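Local coordinates for protein soluble lytic murein transglycosylase (Pseudomonas aeruginosa, PDB 5OHU) that turns over peptidoglycan as a lytic transglycosylase, probably cutting the glycosidic bonds of its strands, in both exolytic and endolytic modes, at residues A[372-377]-A[597-602]; A[613-618]-A[630-635]. All coordinates share one frame; numbering follows the deposited sequence.

Contact 1: residues A[372-377]-A[597-602]; sequences RDFYGF and VWIETI
Phe374–Ile599 and Tyr375–Glu600 form a buried helix-to-helix contact, half apolar and half polar. It joins the start of helix 374-383 to the end of helix 595-600, which belongs to the lysozyme-like SLT domain. The backbones stay well apart, so long side chains bridge them. Phe374 CZ meets Ile599 CD1 at 4.1 Å, and the two side chains approach from opposite directions. Gln612 of helix 605-624 touches both.

The polar half is a phenol–carboxylate hydrogen bond. Tyr375 OH donates to Glu600 OE1 at 2.6 Å. OE1 lies at the edge of the ring, near its plane, and uses its syn lone pair. Ring and carboxylate planes differ by 30°. Glu600 is folded at chi2 (55°), which turns its carboxylate toward the phenol.

The polar ends are further engaged. Tyr375 OH also bonds Gln612 and Arg342. Glu600 OE1 takes a bond from Trp346 NE1, and OE2 forms a salt bridge with Arg315. This network fixes both groups inside the protein, and Arg315 would tend to keep the carboxylate charged.

The two aromatic side chains also brace each other. Phe374 CD2 sits 3.9 Å above the Tyr375 ring, over its centre, while Tyr375 CE1 lies in the plane of the Phe374 ring at its edge. With CG anti to the backbone N (chi1 172°), Phe374 carries its ring toward Ile599. Asp373 is the N-cap of the same helix: its OD1 accepts from Gly376 N at 3.2 Å.

Contact 2: residues A[613-618]-A[630-635]; sequences NVLSYA and PIVDWH
The flat side chains stand aside from the place where Leu615 and Ile631 touch. The ring of Tyr617 has Asn613 O 3.0 Å above one face, offset toward the rim. The same tyrosine meets the ring of Phe474, with the planes at about 65°. The contact itself is an aliphatic helix-to-loop contact, between the middle of helix 605-624 and the loop that follows it and crosses beside it. It pins this loop, near the end of the chain, onto the helix, with one water between the backbones.

Ile631 supplies the main probe. Its CG1 is anti to the backbone N (chi1 -173°), and chi2 then bends the chain so that CD1 comes nearer the helix than the CB direction alone would suggest. CD1 settles against the backbone of Leu615, 3.8 Å from Leu615 O. It also lies 4.0 Å from Leu615 CB and 4.1 Å from Ser616 OG. That hydroxyl is bonded to Gln612 O one turn earlier, so its polar need is met within the helix.

Leu615 answers in the other direction. Its CD2 lies 3.8 Å from Ile631 O, and its CD1 makes a looser approach to Val632 CG1. The water is 2.8 Å from Leu615 O and 3.1 Å from Ile631 O. It is placed to donate to either oxygen, though other acceptors in reach may compete for its protons. Ile631 O also accepts from Arg569 NH2, while Ile631 N is bonded to Tyr387 OH. Both backbone polar atoms of Ile631 are therefore held.

In the chain, segment 630-635 is the loop between helix 605-624 and strand 638-639. Helix 374-383 packs on Ser616 and Ile631 through Phe374 and Phe377. Helix 569-578 adds Arg569 against Leu615 and Val570 against Val632.

Contacts 1 and 2 follow one another along the chain and touch in space, their centres about 10 Å apart. Helix 595-600 is followed, after a short link, by helix 605-624, so the second segment of contact 1 and the first of contact 2 belong to consecutive helices. Helix 374-383, which comes from far earlier in the sequence, packs on both. Phe374 CA lies 3.2 Å from Ser616 OG, and Phe374 CD1 lies 4.0 Å from Ile631 CD1. Phe377 CB is 3.9 Å from the same Ile631 CD1. Phe374 thus takes part in contact 1 and packs on contact 2. The two buried contacts meet through Phe374 and Phe377.

Contact 1: residues A[372-377]-A[597-602]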
loop_
_atom_site.group_PDB
_atom_site.type_symbol
_atom_site.label_atom_id
_atom_site.label_comp_id
_atom_site.label_asym_id
_atom_site.label_seq_id
_atom_site.Cartn_x
_atom_site.Cartn_y
_atom_site.Cartn_z
ATOM N N ARG A 372 -2.562 -11.008 19.297
ATOM C CA ARG A 372 -2.850 -12.059 18.332
ATOM C C ARG A 372 -2.020 -11.949 17.053
ATOM O O ARG A 372 -2.393 -12.535 16.036
ATOM C CB ARG A 372 -4.340 -12.060 17.990
ATOM C CG ARG A 372 -5.238 -12.031 19.211
ATOM C CD ARG A 372 -6.499 -12.834 18.996
ATOM N NE ARG A 372 -6.200 -14.213 18.623
ATOM C CZ ARG A 372 -7.117 -15.166 18.479
ATOM N NH1 ARG A 372 -8.399 -14.894 18.682
ATOM N NH2 ARG A 372 -6.750 -16.390 18.134
ATOM N N ASP A 373 -0.900 -11.233 17.077
ATOM C CA ASP A 373 -0.113 -11.048 15.864
ATOM C C ASP A 373 1.257 -11.714 16.013
ATOM O O ASP A 373 1.520 -12.434 16.983
ATOM C CB ASP A 373 -0.014 -9.565 15.511
ATOM C CG ASP A 373 0.890 -8.785 16.450
ATOM O OD1 ASP A 373 1.203 -9.267 17.557
ATOM O OD2 ASP A 373 1.274 -7.666 16.076
ATOM N N PHE A 374 2.133 -11.449 15.041
ATOM C CA PHE A 374 3.448 -12.088 14.994
ATOM C C PHE A 374 4.235 -11.875 16.281
ATOM O O PHE A 374 4.825 -12.818 16.816
ATOM C CB PHE A 374 4.224 -11.571 13.774
ATOM C CG PHE A 374 5.671 -12.008 13.723
ATOM C CD1 PHE A 374 5.997 -13.297 13.268
ATOM C CD2 PHE A 374 6.695 -11.165 14.152
ATOM C CE1 PHE A 374 7.309 -13.740 13.208
ATOM C CE2 PHE A 374 8.025 -11.592 14.080
ATOM C CZ PHE A 374 8.332 -12.893 13.617
ATOM N N TYR A 375 4.269 -10.636 16.794
ATOM C CA TYR A 375 5.062 -10.367 17.990
ATOM C C TYR A 375 4.440 -10.964 19.257
ATOM O O TYR A 375 5.165 -11.232 20.223
ATOM C CB TYR A 375 5.265 -8.855 18.146
ATOM C CG TYR A 375 6.070 -8.250 17.008
ATOM C CD1 TYR A 375 7.453 -8.434 16.932
ATOM C CD2 TYR A 375 5.448 -7.517 15.990
ATOM C CE1 TYR A 375 8.201 -7.914 15.875
ATOM C CE2 TYR A 375 6.194 -6.982 14.937
ATOM C CZ TYR A 375 7.568 -7.173 14.893
ATOM O OH TYR A 375 8.296 -6.643 13.849
ATOM N N GLY A 376 3.119 -11.164 19.291
ATOM C CA GLY A 376 2.539 -11.921 20.391
ATOM C C GLY A 376 2.976 -13.378 20.384
ATOM O O GLY A 376 3.269 -13.950 21.432
ATOM N N PHE A 377 3.034 -13.993 19.201
ATOM C CA PHE A 377 3.587 -15.341 19.087
ATOM C C PHE A 377 5.031 -15.391 19.578
ATOM O O PHE A 377 5.405 -16.286 20.342
ATOM C CB PHE A 377 3.495 -15.829 17.637
ATOM C CG PHE A 377 2.090 -16.160 17.191
ATOM C CD1 PHE A 377 1.377 -17.193 17.796
ATOM C CD2 PHE A 377 1.491 -15.446 16.174
ATOM C CE1 PHE A 377 0.073 -17.507 17.365
ATOM C CE2 PHE A 377 0.217 -15.729 15.753
ATOM C CZ PHE A 377 -0.502 -16.756 16.336
ATOM N N VAL A 597 15.864 -11.454 14.867
ATOM C CA VAL A 597 16.672 -10.323 14.425
ATOM C C VAL A 597 16.694 -10.242 12.899
ATOM O O VAL A 597 16.545 -9.163 12.310
ATOM C CB VAL A 597 18.099 -10.415 15.002
ATOM C CG1 VAL A 597 19.004 -9.319 14.369
ATOM C CG2 VAL A 597 18.095 -10.278 16.514
ATOM N N TRP A 598 16.909 -11.379 12.234
ATOM C CA TRP A 598 16.976 -11.364 10.773
ATOM C C TRP A 598 15.686 -10.836 10.170
ATOM O O TRP A 598 15.716 -9.991 9.269
ATOM C CB TRP A 598 17.273 -12.756 10.215
ATOM C CG TRP A 598 17.518 -12.686 8.719
ATOM C CD1 TRP A 598 18.692 -12.342 8.097
ATOM C CD2 TRP A 598 16.565 -12.927 7.666
ATOM N NE1 TRP A 598 18.527 -12.368 6.725
ATOM C CE2 TRP A 598 17.236 -12.735 6.440
ATOM C CE3 TRP A 598 15.223 -13.319 7.644
ATOM C CZ2 TRP A 598 16.607 -12.905 5.213
ATOM C CZ3 TRP A 598 14.597 -13.485 6.418
ATOM C CH2 TRP A 598 15.290 -13.271 5.221
ATOM N N ILE A 599 14.539 -11.312 10.664
ATOM C CA ILE A 599 13.257 -10.844 10.145
ATOM C C ILE A 599 13.107 -9.356 10.391
ATOM O O ILE A 599 12.711 -8.596 9.499
ATOM C CB ILE A 599 12.089 -11.625 10.775
ATOM C CG1 ILE A 599 12.007 -13.034 10.186
ATOM C CG2 ILE A 599 10.780 -10.921 10.455
ATOM C CD1 ILE A 599 11.433 -14.042 11.168
ATOM N N GLU A 600 13.419 -8.922 11.614
ATOM C CA GLU A 600 13.230 -7.526 11.980
ATOM C C GLU A 600 14.082 -6.599 11.124
ATOM O O GLU A 600 13.702 -5.442 10.897
ATOM C CB GLU A 600 13.578 -7.309 13.451
ATOM C CG GLU A 600 13.041 -5.998 13.973
ATOM C CD GLU A 600 11.549 -5.881 13.748
ATOM O OE1 GLU A 600 10.816 -6.813 14.206
ATOM O OE2 GLU A 600 11.126 -4.904 13.068
ATOM N N THR A 601 15.234 -7.078 10.642
ATOM C CA THR A 601 16.167 -6.228 9.914
ATOM C C THR A 601 16.119 -6.474 8.417
ATOM O O THR A 601 17.037 -6.070 7.702
ATOM C CB THR A 601 17.601 -6.399 10.432
ATOM O OG1 THR A 601 18.032 -7.754 10.247
ATOM C CG2 THR A 601 17.695 -6.040 11.934
ATOM N N ILE A 602 15.063 -7.116 7.928
ATOM C CA ILE A 602 14.846 -7.188 6.476
ATOM C C ILE A 602 14.709 -5.767 5.919
ATOM O O ILE A 602 13.920 -4.962 6.448
ATOM C CB ILE A 602 13.587 -8.025 6.170
ATOM C CG1 ILE A 602 13.880 -9.521 6.322
ATOM C CG2 ILE A 602 13.056 -7.755 4.750
ATOM C CD1 ILE A 602 12.608 -10.333 6.312
#

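Contact 2: residues A[613-618]-A[630-635]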
loop_
_atom_site.group_PDB
_atom_site.type_symbol
_atom_site.label_atom_id
_atom_site.label_comp_id
_atom_site.label_asym_id
_atom_site.label_seq_id
_atom_site.Cartn_x
_atom_site.Cartn_y
_atom_site.Cartn_z
ATOM N N ASN A 613 3.556 -12.256 8.325
ATOM C CA ASN A 613 2.196 -12.731 8.075
ATOM C C ASN A 613 2.177 -14.241 7.835
ATOM O O ASN A 613 1.382 -14.972 8.434
ATOM C CB ASN A 613 1.578 -12.044 6.849
ATOM C CG ASN A 613 1.180 -10.591 7.088
ATOM O OD1 ASN A 613 0.794 -9.888 6.139
ATOM N ND2 ASN A 613 1.386 -10.101 8.299
ATOM N N VAL A 614 3.003 -14.707 6.890
ATOM C CA VAL A 614 3.009 -16.114 6.502
ATOM C C VAL A 614 3.318 -17.001 7.701
ATOM O O VAL A 614 2.643 -18.007 7.932
ATOM C CB VAL A 614 4.006 -16.354 5.356
ATOM C CG1 VAL A 614 4.221 -17.853 5.130
ATOM C CG2 VAL A 614 3.503 -15.668 4.055
ATOM N N LEU A 615 4.339 -16.646 8.487
ATOM C CA LEU A 615 4.656 -17.466 9.651
ATOM C C LEU A 615 3.499 -17.475 10.636
ATOM O O LEU A 615 3.169 -18.522 11.199
ATOM C CB LEU A 615 5.934 -16.975 10.332
ATOM C CG LEU A 615 7.209 -17.168 9.505
ATOM C CD1 LEU A 615 8.418 -16.436 10.148
ATOM C CD2 LEU A 615 7.508 -18.664 9.327
ATOM N N SER A 616 2.881 -16.314 10.869
ATOM C CA SER A 616 1.762 -16.255 11.804
ATOM C C SER A 616 0.579 -17.062 11.282
ATOM O O SER A 616 -0.078 -17.777 12.044
ATOM C CB SER A 616 1.352 -14.798 12.041
ATOM O OG SER A 616 2.392 -14.067 12.681
ATOM N N TYR A 617 0.306 -16.966 9.981
ATOM C CA TYR A 617 -0.821 -17.689 9.407
ATOM C C TYR A 617 -0.604 -19.192 9.496
ATOM O O TYR A 617 -1.561 -19.940 9.733
ATOM C CB TYR A 617 -1.042 -17.271 7.943
ATOM C CG TYR A 617 -1.412 -15.807 7.725
ATOM C CD1 TYR A 617 -1.817 -14.989 8.785
ATOM C CD2 TYR A 617 -1.344 -15.240 6.456
ATOM C CE1 TYR A 617 -2.149 -13.649 8.580
ATOM C CE2 TYR A 617 -1.683 -13.916 6.240
ATOM C CZ TYR A 617 -2.089 -13.128 7.303
ATOM O OH TYR A 617 -2.413 -11.812 7.081
ATOM N N ALA A 618 0.644 -19.644 9.315
ATOM C CA ALA A 618 0.921 -21.071 9.375
ATOM C C ALA A 618 0.640 -21.620 10.762
ATOM O O ALA A 618 0.222 -22.770 10.898
ATOM C CB ALA A 618 2.368 -21.361 8.963
ATOM N N PRO A 630 4.721 -24.483 15.369
ATOM C CA PRO A 630 5.282 -23.381 16.148
ATOM C C PRO A 630 5.634 -22.218 15.222
ATOM O O PRO A 630 5.815 -22.395 14.015
ATOM C CB PRO A 630 6.549 -23.988 16.768
ATOM C CG PRO A 630 6.866 -25.202 15.942
ATOM C CD PRO A 630 5.599 -25.659 15.301
ATOM N N ILE A 631 5.789 -21.023 15.804
ATOM C CA ILE A 631 6.047 -19.843 14.973
ATOM C C ILE A 631 7.313 -20.030 14.129
ATOM O O ILE A 631 7.376 -19.577 12.980
ATOM C CB ILE A 631 6.108 -18.570 15.837
ATOM C CG1 ILE A 631 6.202 -17.315 14.938
ATOM C CG2 ILE A 631 7.272 -18.613 16.837
ATOM C CD1 ILE A 631 4.903 -16.993 14.202
ATOM N N VAL A 632 8.346 -20.684 14.683
ATOM C CA VAL A 632 9.465 -21.196 13.898
ATOM C C VAL A 632 9.854 -22.564 14.435
ATOM O O VAL A 632 9.689 -22.874 15.619
ATOM C CB VAL A 632 10.715 -20.289 13.908
ATOM C CG1 VAL A 632 10.529 -19.085 12.980
ATOM C CG2 VAL A 632 11.044 -19.883 15.331
ATOM N N ASP A 633 10.404 -23.371 13.551
ATOM C CA ASP A 633 10.868 -24.699 13.905
ATOM C C ASP A 633 12.276 -24.644 14.488
ATOM O O ASP A 633 13.014 -23.675 14.293
ATOM C CB ASP A 633 10.811 -25.606 12.675
ATOM C CG ASP A 633 9.388 -26.006 12.336
ATOM O OD1 ASP A 633 8.643 -26.399 13.268
ATOM O OD2 ASP A 633 9.010 -25.911 11.158
ATOM N N TRP A 634 12.630 -25.702 15.231
ATOM C CA TRP A 634 13.964 -25.797 15.829
ATOM C C TRP A 634 15.045 -25.490 14.816
ATOM O O TRP A 634 15.974 -24.729 15.103
ATOM C CB TRP A 634 14.219 -27.195 16.395
ATOM C CG TRP A 634 13.292 -27.607 17.446
ATOM C CD1 TRP A 634 12.444 -28.682 17.419
ATOM C CD2 TRP A 634 13.117 -26.981 18.718
ATOM N NE1 TRP A 634 11.728 -28.747 18.580
ATOM C CE2 TRP A 634 12.124 -27.722 19.405
ATOM C CE3 TRP A 634 13.692 -25.858 19.339
ATOM C CZ2 TRP A 634 11.687 -27.380 20.692
ATOM C CZ3 TRP A 634 13.263 -25.507 20.624
ATOM C CH2 TRP A 634 12.264 -26.275 21.289
ATOM N N HIS A 635 14.945 -26.062 13.620
ATOM C CA HIS A 635 16.041 -25.876 12.682
ATOM C C HIS A 635 16.057 -24.497 12.046
ATOM O O HIS A 635 16.998 -24.195 11.313
ATOM C CB HIS A 635 16.010 -26.932 11.582
ATOM C CG HIS A 635 14.907 -26.752 10.589
ATOM N ND1 HIS A 635 13.621 -27.208 10.810
ATOM C CD2 HIS A 635 14.907 -26.212 9.345
ATOM C CE1 HIS A 635 12.874 -26.944 9.749
ATOM N NE2 HIS A 635 13.631 -26.341 8.847
HETATM O O HOH W 1 4.972 -20.672 11.311
#